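Local coordinates for protein separin (Saccharomyces cerevisiae, PDB 5U1T) that cleaves the cohesin subunit SCC1 as a caspase-like cysteine protease at the onset of anaphase, allowing chromosome segregation, and is held inactive by securin until then, at residues Lys1018-Lys1023 with Thr1051-Ile1056; Leu61-His66 with Phe496-Glu501; Met1459-Asn1464 with Lys1484-Ile1489; Ser784-Leu789 with Leu826-Ile831. All coordinates share one frame; numbering follows the deposited sequence.

Contact 1. Residues Lys1018-Lys1023 with Thr1051-Ile1056; sequences KLKQMK and TILSNI
L1019 and L1053 carry the apolar contact between helix 1012-1028 and the last turn of helix 1036-1054. CB of L1019 packs on CG of L1053 at 3.7 Å, and their CA atoms are the nearest pair across the contact. With CG of L1019 anti to its own carbonyl carbon (chi1 -80°), the side chain heads for the other helix, where CD1 meets CG2 of I1052 at 3.8 Å, the two chains crossing at about a right angle. The branches of L1053 divide the opposite surface: CD1 lies against the backbone carbonyl of L1019 and reaches CB of K1023 at 4.4 Å, while CD2 comes to 4.1 Å from CG of K1020. Both lysines thus lend only the roots of their chains, their ammonium groups lying farther from the other helix. An alanine in place of L1053 would probably open a gap beside L1019 CB and leave the K1020 and K1023 methylenes without their apolar cover. The polar bonds lie within 1051-1056, near the end of its helix. T1051 O accepts N1055 ND2 at 2.8 Å and N1055 N at 3.2 Å from opposite faces of its carbonyl plane, the first bond nearly straight at 178°. N1055 ND2 also bonds G961 O, tying this turn to strand 960-962. The whole is leucine-centred packing between two consecutive helices joined by a short linker, a helical hairpin whose second arm ends beside that strand.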
loop_
_atom_site.group_PDB
_atom_site.type_symbol
_atom_site.label_atom_id
_atom_site.label_comp_id
_atom_site.label_asym_id
_atom_site.label_seq_id
_atom_site.Cartn_x
_atom_site.Cartn_y
_atom_site.Cartn_z
ATOM N N LYS A 1018 19.473 43.553 17.043
ATOM C CA LYS A 1018 19.008 42.570 16.076
ATOM C C LYS A 1018 19.973 41.397 15.962
ATOM O O LYS A 1018 19.568 40.259 15.676
ATOM C CB LYS A 1018 18.793 43.223 14.708
ATOM C CG LYS A 1018 17.561 44.119 14.685
ATOM C CD LYS A 1018 17.521 45.089 13.502
ATOM C CE LYS A 1018 16.361 46.076 13.651
ATOM N NZ LYS A 1018 15.045 45.395 13.515
ATOM N N LEU A 1019 21.250 41.664 16.195
ATOM C CA LEU A 1019 22.249 40.623 16.109
ATOM C C LEU A 1019 22.219 39.713 17.332
ATOM O O LEU A 1019 22.337 38.503 17.189
ATOM C CB LEU A 1019 23.631 41.243 15.922
ATOM C CG LEU A 1019 23.899 41.651 14.476
ATOM C CD1 LEU A 1019 25.037 42.649 14.404
ATOM C CD2 LEU A 1019 24.204 40.411 13.665
ATOM N N LYS A 1020 22.072 40.283 18.527
ATOM C CA LYS A 1020 21.977 39.477 19.746
ATOM C C LYS A 1020 20.705 38.616 19.717
ATOM O O LYS A 1020 20.630 37.541 20.320
ATOM C CB LYS A 1020 22.005 40.370 20.990
ATOM C CG LYS A 1020 23.366 41.015 21.267
ATOM C CD LYS A 1020 23.278 42.180 22.276
ATOM C CE LYS A 1020 23.715 41.781 23.696
ATOM N NZ LYS A 1020 24.201 42.944 24.516
ATOM N N GLN A 1021 19.717 39.107 18.985
ATOM C CA GLN A 1021 18.455 38.434 18.802
ATOM C C GLN A 1021 18.663 37.219 17.913
ATOM O O GLN A 1021 18.180 36.119 18.198
ATOM C CB GLN A 1021 17.445 39.400 18.186
ATOM C CG GLN A 1021 15.985 38.986 18.275
ATOM C CD GLN A 1021 15.108 39.817 17.342
ATOM O OE1 GLN A 1021 15.595 40.384 16.349
ATOM N NE2 GLN A 1021 13.818 39.893 17.651
ATOM N N MET A 1022 19.395 37.439 16.830
ATOM C CA MET A 1022 19.789 36.382 15.924
ATOM C C MET A 1022 20.685 35.346 16.628
ATOM O O MET A 1022 20.547 34.151 16.398
ATOM C CB MET A 1022 20.497 36.987 14.711
ATOM C CG MET A 1022 20.737 36.029 13.555
ATOM S SD MET A 1022 19.224 35.534 12.681
ATOM C CE MET A 1022 19.831 34.095 11.821
ATOM N N LYS A 1023 21.592 35.800 17.485
ATOM C CA LYS A 1023 22.467 34.897 18.224
ATOM C C LYS A 1023 21.634 33.944 19.076
ATOM O O LYS A 1023 21.919 32.749 19.128
ATOM C CB LYS A 1023 23.457 35.683 19.114
ATOM C CG LYS A 1023 24.445 34.799 19.903
ATOM C CD LYS A 1023 25.318 35.556 20.908
ATOM C CE LYS A 1023 24.932 35.261 22.384
ATOM N NZ LYS A 1023 23.530 35.720 22.846
ATOM N N THR A 1051 30.817 36.719 14.638
ATOM C CA THR A 1051 31.875 37.509 14.047
ATOM C C THR A 1051 31.448 38.963 13.870
ATOM O O THR A 1051 32.172 39.863 14.284
ATOM C CB THR A 1051 32.307 36.911 12.711
ATOM O OG1 THR A 1051 32.765 35.574 12.932
ATOM C CG2 THR A 1051 33.422 37.720 12.092
ATOM N N ILE A 1052 30.280 39.204 13.274
ATOM C CA ILE A 1052 29.790 40.580 13.166
ATOM C C ILE A 1052 29.659 41.220 14.535
ATOM O O ILE A 1052 30.122 42.331 14.751
ATOM C CB ILE A 1052 28.433 40.694 12.495
ATOM C CG1 ILE A 1052 28.381 39.884 11.199
ATOM C CG2 ILE A 1052 28.117 42.153 12.252
ATOM C CD1 ILE A 1052 29.322 40.353 10.171
ATOM N N LEU A 1053 29.038 40.510 15.462
ATOM C CA LEU A 1053 28.830 41.051 16.798
ATOM C C LEU A 1053 30.120 41.492 17.490
ATOM O O LEU A 1053 30.167 42.566 18.089
ATOM C CB LEU A 1053 28.106 40.029 17.669
ATOM C CG LEU A 1053 26.665 40.418 17.933
ATOM C CD1 LEU A 1053 25.919 39.239 18.517
ATOM C CD2 LEU A 1053 26.620 41.587 18.876
ATOM N N SER A 1054 31.153 40.660 17.405
ATOM C CA SER A 1054 32.388 40.883 18.144
ATOM C C SER A 1054 33.236 41.995 17.549
ATOM O O SER A 1054 34.037 42.602 18.248
ATOM C CB SER A 1054 33.199 39.618 18.176
ATOM O OG SER A 1054 33.297 39.165 16.846
ATOM N N ASN A 1055 33.060 42.247 16.258
ATOM C CA ASN A 1055 33.740 43.349 15.610
ATOM C C ASN A 1055 33.049 44.698 15.833
ATOM O O ASN A 1055 33.571 45.735 15.441
ATOM C CB ASN A 1055 33.862 43.073 14.115
ATOM C CG ASN A 1055 35.013 42.165 13.793
ATOM O OD1 ASN A 1055 36.130 42.624 13.571
ATOM N ND2 ASN A 1055 34.760 40.865 13.776
ATOM N N ILE A 1056 31.898 44.666 16.510
ATOM C CA ILE A 1056 30.946 45.785 16.592
ATOM C C ILE A 1056 30.709 46.219 18.044
ATOM O O ILE A 1056 30.375 47.372 18.322
ATOM C CB ILE A 1056 29.621 45.360 15.882
ATOM C CG1 ILE A 1056 29.715 45.662 14.384
ATOM C CG2 ILE A 1056 28.341 45.907 16.521
ATOM C CD1 ILE A 1056 30.296 46.969 14.075
#

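Contact 2. Residues Leu61-His66 with Phe496-Glu501; sequences LLKSHH and FSNSSE
H66 and S500 form the shortest bond here, NE2 to OG at 2.8 Å, with the hydroxyl lying at the ring edge near its plane. S500 is the N-cap of helix 501-509, so the contact sets the end of helix 48-64 against the start of another helix far along the chain. OG of S500 sits between the backbone N and the carbonyl carbon (chi1 64°), from where it also caps M503 N. An alanine at H66 would probably leave S500 OG without its imidazole mate and open a gap beside S500 CB. K63 NZ bonds N498 OD1 at 3.0 Å, approaching nearly along the C=O axis at 175°, although the two side chains cross at about a right angle; the lysine bends at its third and fourth torsions. E501 N makes two weak bonds to S64, one to O and one to OG. A bridging water takes a position 2.9 Å from H65 NE2 and donates to E501 OE2, while H65 ND1 bonds L550 O and E501 OE1 is gripped by S522, S525 and H551, so the buried carboxylate of E501 has donors on both oxygens. The packing lies close to the backbones, with S500 CB beside S64 O. The H65 ring stacks with H551, and CG of L61 lies 3.7 Å above one of its faces, offset toward the rim.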
loop_
_atom_site.group_PDB
_atom_site.type_symbol
_atom_site.label_atom_id
_atom_site.label_comp_id
_atom_site.label_asym_id
_atom_site.label_seq_id
_atom_site.Cartn_x
_atom_site.Cartn_y
_atom_site.Cartn_z
ATOM N N LEU A 61 -38.369 -15.364 -23.035
ATOM C CA LEU A 61 -37.668 -14.107 -22.827
ATOM C C LEU A 61 -37.921 -13.575 -21.432
ATOM O O LEU A 61 -36.987 -13.209 -20.725
ATOM C CB LEU A 61 -38.088 -13.056 -23.852
ATOM C CG LEU A 61 -37.286 -11.785 -23.583
ATOM C CD1 LEU A 61 -36.443 -11.395 -24.783
ATOM C CD2 LEU A 61 -38.193 -10.618 -23.151
ATOM N N LEU A 62 -39.189 -13.537 -21.051
ATOM C CA LEU A 62 -39.618 -12.971 -19.790
ATOM C C LEU A 62 -38.995 -13.705 -18.621
ATOM O O LEU A 62 -38.639 -13.110 -17.607
ATOM C CB LEU A 62 -41.143 -13.008 -19.702
ATOM C CG LEU A 62 -41.754 -11.934 -20.591
ATOM C CD1 LEU A 62 -43.261 -12.024 -20.564
ATOM C CD2 LEU A 62 -41.274 -10.574 -20.135
ATOM N N LYS A 63 -38.875 -15.011 -18.783
ATOM C CA LYS A 63 -38.308 -15.868 -17.775
ATOM C C LYS A 63 -36.827 -15.601 -17.702
ATOM O O LYS A 63 -36.235 -15.582 -16.621
ATOM C CB LYS A 63 -38.568 -17.331 -18.121
ATOM C CG LYS A 63 -38.218 -18.292 -17.038
ATOM C CD LYS A 63 -39.010 -19.567 -17.195
ATOM C CE LYS A 63 -38.505 -20.420 -18.364
ATOM N NZ LYS A 63 -37.318 -21.245 -17.990
ATOM N N SER A 64 -36.222 -15.390 -18.863
ATOM C CA SER A 64 -34.787 -15.259 -18.912
ATOM C C SER A 64 -34.328 -13.928 -18.333
ATOM O O SER A 64 -33.234 -13.846 -17.780
ATOM C CB SER A 64 -34.288 -15.398 -20.329
ATOM O OG SER A 64 -32.881 -15.419 -20.330
ATOM N N HIS A 65 -35.159 -12.895 -18.459
ATOM C CA HIS A 65 -34.773 -11.565 -18.009
ATOM C C HIS A 65 -35.411 -11.219 -16.682
ATOM O O HIS A 65 -35.546 -10.056 -16.356
ATOM C CB HIS A 65 -35.154 -10.506 -19.050
ATOM C CG HIS A 65 -34.508 -10.712 -20.386
ATOM N ND1 HIS A 65 -34.698 -9.846 -21.442
ATOM C CD2 HIS A 65 -33.673 -11.679 -20.837
ATOM C CE1 HIS A 65 -34.010 -10.277 -22.489
ATOM N NE2 HIS A 65 -33.372 -11.382 -22.143
ATOM N N HIS A 66 -35.847 -12.249 -15.959
ATOM C CA HIS A 66 -36.518 -12.116 -14.656
ATOM C C HIS A 66 -37.720 -11.145 -14.595
ATOM O O HIS A 66 -38.076 -10.666 -13.529
ATOM C CB HIS A 66 -35.473 -11.717 -13.598
ATOM C CG HIS A 66 -34.557 -12.838 -13.210
ATOM N ND1 HIS A 66 -34.207 -13.095 -11.901
ATOM C CD2 HIS A 66 -33.955 -13.791 -13.955
ATOM C CE1 HIS A 66 -33.422 -14.158 -11.860
ATOM N NE2 HIS A 66 -33.259 -14.597 -13.094
ATOM N N PHE A 496 -26.266 -24.305 -17.990
ATOM C CA PHE A 496 -27.159 -25.048 -17.124
ATOM C C PHE A 496 -28.599 -24.969 -17.572
ATOM O O PHE A 496 -29.081 -23.906 -17.964
ATOM C CB PHE A 496 -27.006 -24.572 -15.698
ATOM C CG PHE A 496 -25.661 -24.894 -15.125
ATOM C CD1 PHE A 496 -25.363 -26.186 -14.724
ATOM C CD2 PHE A 496 -24.671 -23.911 -15.025
ATOM C CE1 PHE A 496 -24.132 -26.486 -14.201
ATOM C CE2 PHE A 496 -23.433 -24.212 -14.511
ATOM C CZ PHE A 496 -23.164 -25.498 -14.094
ATOM N N SER A 497 -29.262 -26.119 -17.526
ATOM C CA SER A 497 -30.629 -26.261 -18.016
ATOM C C SER A 497 -31.644 -25.608 -17.100
ATOM O O SER A 497 -31.517 -25.661 -15.875
ATOM C CB SER A 497 -30.970 -27.733 -18.196
ATOM O OG SER A 497 -30.823 -28.458 -16.984
ATOM N N ASN A 498 -32.637 -24.990 -17.695
ATOM C CA ASN A 498 -33.702 -24.311 -16.996
ATOM C C ASN A 498 -33.235 -23.265 -16.010
ATOM O O ASN A 498 -33.573 -23.285 -14.859
ATOM C CB ASN A 498 -34.689 -25.302 -16.376
ATOM C CG ASN A 498 -35.964 -24.650 -15.887
ATOM O OD1 ASN A 498 -36.406 -23.673 -16.430
ATOM N ND2 ASN A 498 -36.546 -25.187 -14.865
ATOM N N SER A 499 -32.422 -22.350 -16.491
ATOM C CA SER A 499 -31.967 -21.224 -15.674
ATOM C C SER A 499 -31.941 -19.971 -16.528
ATOM O O SER A 499 -31.849 -20.055 -17.763
ATOM C CB SER A 499 -30.586 -21.497 -15.073
ATOM O OG SER A 499 -29.647 -21.810 -16.088
ATOM N N SER A 500 -32.013 -18.812 -15.878
ATOM C CA SER A 500 -32.017 -17.537 -16.570
ATOM C C SER A 500 -30.659 -17.102 -17.082
ATOM O O SER A 500 -29.615 -17.660 -16.747
ATOM C CB SER A 500 -32.530 -16.450 -15.646
ATOM O OG SER A 500 -31.636 -16.309 -14.567
ATOM N N GLU A 501 -30.710 -16.068 -17.904
ATOM C CA GLU A 501 -29.545 -15.358 -18.378
ATOM C C GLU A 501 -28.815 -14.738 -17.200
ATOM O O GLU A 501 -27.599 -14.847 -17.076
ATOM C CB GLU A 501 -29.973 -14.279 -19.356
ATOM C CG GLU A 501 -28.861 -13.498 -19.904
ATOM C CD GLU A 501 -29.329 -12.455 -20.886
ATOM O OE1 GLU A 501 -29.657 -11.320 -20.466
ATOM O OE2 GLU A 501 -29.368 -12.784 -22.090
HETATM O O HOH W 1 -31.314 -11.869 -24.071
#

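Contact 3. Residues Met1459-Asn1464 with Lys1484-Ile1489; sequences MLQNSN and KKCTKI
L1460 O receives a CA-H...O contact from I1489 CA at 3.6 Å, with an angle of 138° at the hydrogen. The backbones of L1460 and A1490 are also hydrogen-bonded, so the last turn of helix 1453-1461 is fixed to the loop that runs into strand 1492-1494. Next to this the side chains of L1460 and I1489 lie side by side and point the same way, CD2 of the leucine 3.9 Å from CG2 of the isoleucine. CG2 of I1489 is anti to its backbone N, CG1 taking the place beside that N (chi1 -67°), and it is CG2 that faces the leucine. I1483 touches both residues and Y1517 touches L1460, making a small apolar cluster. Q1461, an exposed residue, extends past the loop: its CG comes within 3.6 Å of K1488 O, and its aliphatic part passes close to C1486 SG, though the position of the amide end is doubtful. The helix follows strand 1444-1447 and leads into strand 1465-1469, one of whose parallel neighbours is strand 1492-1494. This packing of a crossover helix against the next strand's entry loop fits the alpha/beta architecture, with its six-stranded sheet, of the caspase-like fold of clan CD proteases.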
loop_
_atom_site.group_PDB
_atom_site.type_symbol
_atom_site.label_atom_id
_atom_site.label_comp_id
_atom_site.label_asym_id
_atom_site.label_seq_id
_atom_site.Cartn_x
_atom_site.Cartn_y
_atom_site.Cartn_z
ATOM N N MET A 1459 45.452 -8.441 4.629
ATOM C CA MET A 1459 46.586 -7.550 4.413
ATOM C C MET A 1459 46.423 -6.259 5.196
ATOM O O MET A 1459 47.332 -5.830 5.893
ATOM C CB MET A 1459 46.751 -7.214 2.937
ATOM C CG MET A 1459 47.621 -8.164 2.160
ATOM S SD MET A 1459 47.864 -7.494 0.506
ATOM C CE MET A 1459 49.348 -8.380 0.011
ATOM N N LEU A 1460 45.249 -5.650 5.083
ATOM C CA LEU A 1460 45.004 -4.358 5.707
ATOM C C LEU A 1460 45.076 -4.417 7.219
ATOM O O LEU A 1460 45.675 -3.546 7.845
ATOM C CB LEU A 1460 43.643 -3.808 5.292
ATOM C CG LEU A 1460 43.554 -3.407 3.828
ATOM C CD1 LEU A 1460 42.094 -3.255 3.409
ATOM C CD2 LEU A 1460 44.351 -2.138 3.592
ATOM N N GLN A 1461 44.460 -5.434 7.806
ATOM C CA GLN A 1461 44.331 -5.476 9.253
ATOM C C GLN A 1461 45.507 -6.159 9.900
ATOM O O GLN A 1461 45.557 -6.258 11.120
ATOM C CB GLN A 1461 43.049 -6.191 9.664
ATOM C CG GLN A 1461 41.770 -5.531 9.201
ATOM C CD GLN A 1461 40.595 -6.473 9.306
ATOM O OE1 GLN A 1461 40.432 -7.169 10.300
ATOM N NE2 GLN A 1461 39.786 -6.522 8.264
ATOM N N ASN A 1462 46.448 -6.640 9.093
ATOM C CA ASN A 1462 47.581 -7.402 9.627
ATOM C C ASN A 1462 48.932 -6.985 9.058
ATOM O O ASN A 1462 49.836 -7.820 8.932
ATOM C CB ASN A 1462 47.381 -8.908 9.389
ATOM C CG ASN A 1462 46.267 -9.490 10.241
ATOM O OD1 ASN A 1462 45.154 -9.717 9.770
ATOM N ND2 ASN A 1462 46.563 -9.718 11.511
ATOM N N SER A 1463 49.065 -5.704 8.721
ATOM C CA SER A 1463 50.323 -5.175 8.198
ATOM C C SER A 1463 50.803 -3.962 8.985
ATOM O O SER A 1463 49.993 -3.169 9.472
ATOM C CB SER A 1463 50.175 -4.792 6.725
ATOM O OG SER A 1463 49.588 -5.840 5.974
ATOM N N ASN A 1464 52.119 -3.814 9.101
ATOM C CA ASN A 1464 52.704 -2.581 9.607
ATOM C C ASN A 1464 52.673 -1.511 8.526
ATOM O O ASN A 1464 52.699 -0.311 8.805
ATOM C CB ASN A 1464 54.136 -2.809 10.073
ATOM C CG ASN A 1464 54.213 -3.693 11.292
ATOM O OD1 ASN A 1464 55.009 -4.637 11.344
ATOM N ND2 ASN A 1464 53.374 -3.403 12.282
ATOM N N LYS A 1484 35.217 -0.773 6.110
ATOM C CA LYS A 1484 34.529 0.036 7.117
ATOM C C LYS A 1484 34.203 -0.729 8.395
ATOM O O LYS A 1484 33.956 -0.120 9.441
ATOM C CB LYS A 1484 33.240 0.634 6.538
ATOM C CG LYS A 1484 33.498 1.741 5.531
ATOM C CD LYS A 1484 32.227 2.409 5.041
ATOM C CE LYS A 1484 32.543 3.297 3.860
ATOM N NZ LYS A 1484 31.343 3.718 3.121
ATOM N N LYS A 1485 34.196 -2.056 8.319
ATOM C CA LYS A 1485 33.880 -2.853 9.490
ATOM C C LYS A 1485 35.107 -2.998 10.356
ATOM O O LYS A 1485 34.992 -3.223 11.560
ATOM C CB LYS A 1485 33.328 -4.222 9.096
ATOM C CG LYS A 1485 31.956 -4.132 8.474
ATOM C CD LYS A 1485 31.353 -5.490 8.199
ATOM C CE LYS A 1485 30.076 -5.357 7.373
ATOM N NZ LYS A 1485 29.387 -6.668 7.211
ATOM N N CYS A 1486 36.282 -2.844 9.746
ATOM C CA CYS A 1486 37.545 -2.933 10.476
ATOM C C CYS A 1486 37.641 -1.856 11.538
ATOM O O CYS A 1486 36.861 -0.898 11.547
ATOM C CB CYS A 1486 38.739 -2.807 9.532
ATOM S SG CYS A 1486 38.687 -3.916 8.141
ATOM N N THR A 1487 38.618 -2.007 12.423
ATOM C CA THR A 1487 38.827 -1.032 13.469
ATOM C C THR A 1487 40.264 -0.545 13.432
ATOM O O THR A 1487 40.554 0.593 13.801
ATOM C CB THR A 1487 38.479 -1.618 14.833
ATOM O OG1 THR A 1487 39.036 -2.929 14.928
ATOM C CG2 THR A 1487 36.970 -1.737 14.974
ATOM N N LYS A 1488 41.160 -1.400 12.958
ATOM C CA LYS A 1488 42.554 -1.008 12.762
ATOM C C LYS A 1488 43.033 -1.409 11.354
ATOM O O LYS A 1488 42.944 -2.570 10.943
ATOM C CB LYS A 1488 43.463 -1.614 13.854
ATOM C CG LYS A 1488 43.244 -1.026 15.263
ATOM C CD LYS A 1488 44.213 -1.605 16.292
ATOM C CE LYS A 1488 43.980 -1.074 17.724
ATOM N NZ LYS A 1488 44.401 0.358 17.959
ATOM N N ILE A 1489 43.509 -0.421 10.606
ATOM C CA ILE A 1489 44.092 -0.665 9.294
ATOM C C ILE A 1489 45.543 -0.140 9.254
ATOM O O ILE A 1489 45.935 0.752 10.020
ATOM C CB ILE A 1489 43.215 -0.029 8.188
ATOM C CG1 ILE A 1489 41.880 -0.766 8.111
ATOM C CG2 ILE A 1489 43.891 -0.063 6.824
ATOM C CD1 ILE A 1489 41.041 -0.386 6.918
#

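Contact 4. Residues Ser784-Leu789 with Leu826-Ile831; sequences SRLALL and LEEPII
L789 and I831 bring the backbones closest, CA atoms 7.4 Å apart, where helix 782-805 passes the first turn of helix 829-845. E828 stands at the N-cap position of that second helix, and I831 N bonds its O within the turn. L789 is the main apolar piece, its CG anti to the carbonyl carbon (chi1 -84°) and thereby carried toward L826 and E828. Its two methyls serve different partners. CD2 meets CD2 of L826 tip to tip at 3.6 Å, while CD1 lies 3.7 Å from CG of E828, the leucine and glutamate chains crossing at about a right angle. Closer to the backbone, CB of L789 and CG1 of I831 pack more loosely at 4.3 Å. The polar part is a salt bridge between R785 and E828, which reach toward each other tip to tip. The carboxylate oxygen OE2 comes to the edge of the guanidinium, near its plane, but the two flat groups are turned 73° apart. NH1 to OE2 is a weak bond of 3.5 Å, and the place of OE2 is somewhat uncertain. The arginine is held more firmly elsewhere: NH1 bonds Q782 OE1, and NH2 bonds the backbone of a chain of another protein, probably the inhibitor securin, which also packs on L788, L789 and L826. Helix 809-825 links the two helices in sequence. F617 of helix 602-617 touches L786 and I831, and L788 packs on helices 729-752 and 756-775.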
loop_
_atom_site.group_PDB
_atom_site.type_symbol
_atom_site.label_atom_id
_atom_site.label_comp_id
_atom_site.label_asym_id
_atom_site.label_seq_id
_atom_site.Cartn_x
_atom_site.Cartn_y
_atom_site.Cartn_z
ATOM N N SER A 784 -5.591 -4.985 -2.593
ATOM C CA SER A 784 -4.310 -5.235 -1.975
ATOM C C SER A 784 -3.138 -4.812 -2.867
ATOM O O SER A 784 -2.089 -4.446 -2.367
ATOM C CB SER A 784 -4.197 -6.709 -1.608
ATOM O OG SER A 784 -4.773 -6.912 -0.337
ATOM N N ARG A 785 -3.306 -4.858 -4.183
ATOM C CA ARG A 785 -2.220 -4.472 -5.068
ATOM C C ARG A 785 -1.976 -2.968 -4.939
ATOM O O ARG A 785 -0.835 -2.511 -4.933
ATOM C CB ARG A 785 -2.523 -4.858 -6.517
ATOM C CG ARG A 785 -1.394 -4.555 -7.459
ATOM C CD ARG A 785 -1.743 -4.919 -8.862
ATOM N NE ARG A 785 -2.879 -4.174 -9.369
ATOM C CZ ARG A 785 -2.781 -3.099 -10.143
ATOM N NH1 ARG A 785 -3.872 -2.482 -10.563
ATOM N NH2 ARG A 785 -1.593 -2.635 -10.501
ATOM N N LEU A 786 -3.060 -2.208 -4.818
ATOM C CA LEU A 786 -2.968 -0.773 -4.685
ATOM C C LEU A 786 -2.397 -0.438 -3.323
ATOM O O LEU A 786 -1.610 0.489 -3.197
ATOM C CB LEU A 786 -4.340 -0.111 -4.877
ATOM C CG LEU A 786 -5.047 -0.325 -6.214
ATOM C CD1 LEU A 786 -6.438 0.289 -6.191
ATOM C CD2 LEU A 786 -4.228 0.197 -7.390
ATOM N N ALA A 787 -2.797 -1.194 -2.305
ATOM C CA ALA A 787 -2.297 -0.979 -0.948
ATOM C C ALA A 787 -0.779 -1.076 -0.942
ATOM O O ALA A 787 -0.091 -0.216 -0.404
ATOM C CB ALA A 787 -2.884 -1.991 0.010
ATOM N N LEU A 788 -0.288 -2.138 -1.574
ATOM C CA LEU A 788 1.120 -2.468 -1.662
ATOM C C LEU A 788 1.895 -1.475 -2.524
ATOM O O LEU A 788 3.078 -1.256 -2.308
ATOM C CB LEU A 788 1.270 -3.875 -2.224
ATOM C CG LEU A 788 2.688 -4.405 -2.296
ATOM C CD1 LEU A 788 3.282 -4.379 -0.906
ATOM C CD2 LEU A 788 2.639 -5.812 -2.841
ATOM N N LEU A 789 1.227 -0.892 -3.516
ATOM C CA LEU A 789 1.838 0.133 -4.338
ATOM C C LEU A 789 2.095 1.377 -3.503
ATOM O O LEU A 789 3.188 1.933 -3.515
ATOM C CB LEU A 789 0.948 0.455 -5.530
ATOM C CG LEU A 789 1.140 -0.506 -6.699
ATOM C CD1 LEU A 789 0.184 -0.175 -7.837
ATOM C CD2 LEU A 789 2.589 -0.466 -7.180
ATOM N N LEU A 826 5.975 0.101 -14.143
ATOM C CA LEU A 826 4.661 0.312 -13.586
ATOM C C LEU A 826 3.765 1.071 -14.527
ATOM O O LEU A 826 4.226 1.641 -15.497
ATOM C CB LEU A 826 4.783 1.132 -12.339
ATOM C CG LEU A 826 3.455 1.183 -11.664
ATOM C CD1 LEU A 826 2.848 -0.140 -12.049
ATOM C CD2 LEU A 826 3.704 1.239 -10.177
ATOM N N GLU A 827 2.476 1.088 -14.232
ATOM C CA GLU A 827 1.553 1.830 -15.049
ATOM C C GLU A 827 0.561 2.695 -14.283
ATOM O O GLU A 827 -0.116 3.458 -14.901
ATOM C CB GLU A 827 0.821 0.895 -16.008
ATOM C CG GLU A 827 1.490 0.738 -17.366
ATOM C CD GLU A 827 0.546 0.309 -18.484
ATOM O OE1 GLU A 827 -0.188 1.155 -19.023
ATOM O OE2 GLU A 827 0.548 -0.879 -18.850
ATOM N N GLU A 828 0.469 2.608 -12.964
ATOM C CA GLU A 828 -0.492 3.448 -12.236
ATOM C C GLU A 828 -0.039 4.895 -12.216
ATOM O O GLU A 828 0.933 5.230 -11.602
ATOM C CB GLU A 828 -0.755 2.927 -10.836
ATOM C CG GLU A 828 -1.237 1.493 -10.778
ATOM C CD GLU A 828 -2.531 1.256 -11.498
ATOM O OE1 GLU A 828 -3.462 2.040 -11.328
ATOM O OE2 GLU A 828 -2.623 0.280 -12.244
ATOM N N PRO A 829 -0.808 5.765 -12.833
ATOM C CA PRO A 829 -0.411 7.166 -13.023
ATOM C C PRO A 829 -0.145 7.937 -11.727
ATOM O O PRO A 829 0.823 8.693 -11.656
ATOM C CB PRO A 829 -1.605 7.763 -13.773
ATOM C CG PRO A 829 -2.142 6.613 -14.540
ATOM C CD PRO A 829 -2.028 5.443 -13.590
ATOM N N ILE A 830 -0.946 7.739 -10.700
ATOM C CA ILE A 830 -0.705 8.444 -9.461
ATOM C C ILE A 830 0.569 8.003 -8.803
ATOM O O ILE A 830 1.176 8.739 -8.080
ATOM C CB ILE A 830 -1.852 8.260 -8.479
ATOM C CG1 ILE A 830 -1.660 9.144 -7.272
ATOM C CG2 ILE A 830 -1.908 6.839 -8.004
ATOM C CD1 ILE A 830 -1.918 10.586 -7.555
ATOM N N ILE A 831 0.971 6.782 -9.048
ATOM C CA ILE A 831 2.210 6.302 -8.462
ATOM C C ILE A 831 3.394 6.760 -9.302
ATOM O O ILE A 831 4.388 7.233 -8.773
ATOM C CB ILE A 831 2.231 4.777 -8.326
ATOM C CG1 ILE A 831 1.070 4.307 -7.449
ATOM C CG2 ILE A 831 3.538 4.331 -7.697
ATOM C CD1 ILE A 831 1.167 4.744 -5.994
#

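Overall arrangement
The contacts come in series along the chain: contacts 2, 4, 1 and 3. Contact 2 joins segments 430 residues apart in the amino-terminal helical region, whereas the segments of the other three are fewer than 40 residues apart. Contact 4 lies near the middle of the chain, its centre about 40 Å from that of contact 2. Contacts 1 and 3, with centres about 47 Å apart, lie across the chain's centre from contact 2. No two touch; contacts 3 and 4 come nearest, about 27 Å between nearest atoms. Contacts 2 and 4 thus lie in the elongated helical body, contact 1 where helices meet the mixed sheet of strand 960-962, and contact 3 beside the six-stranded protease sheet.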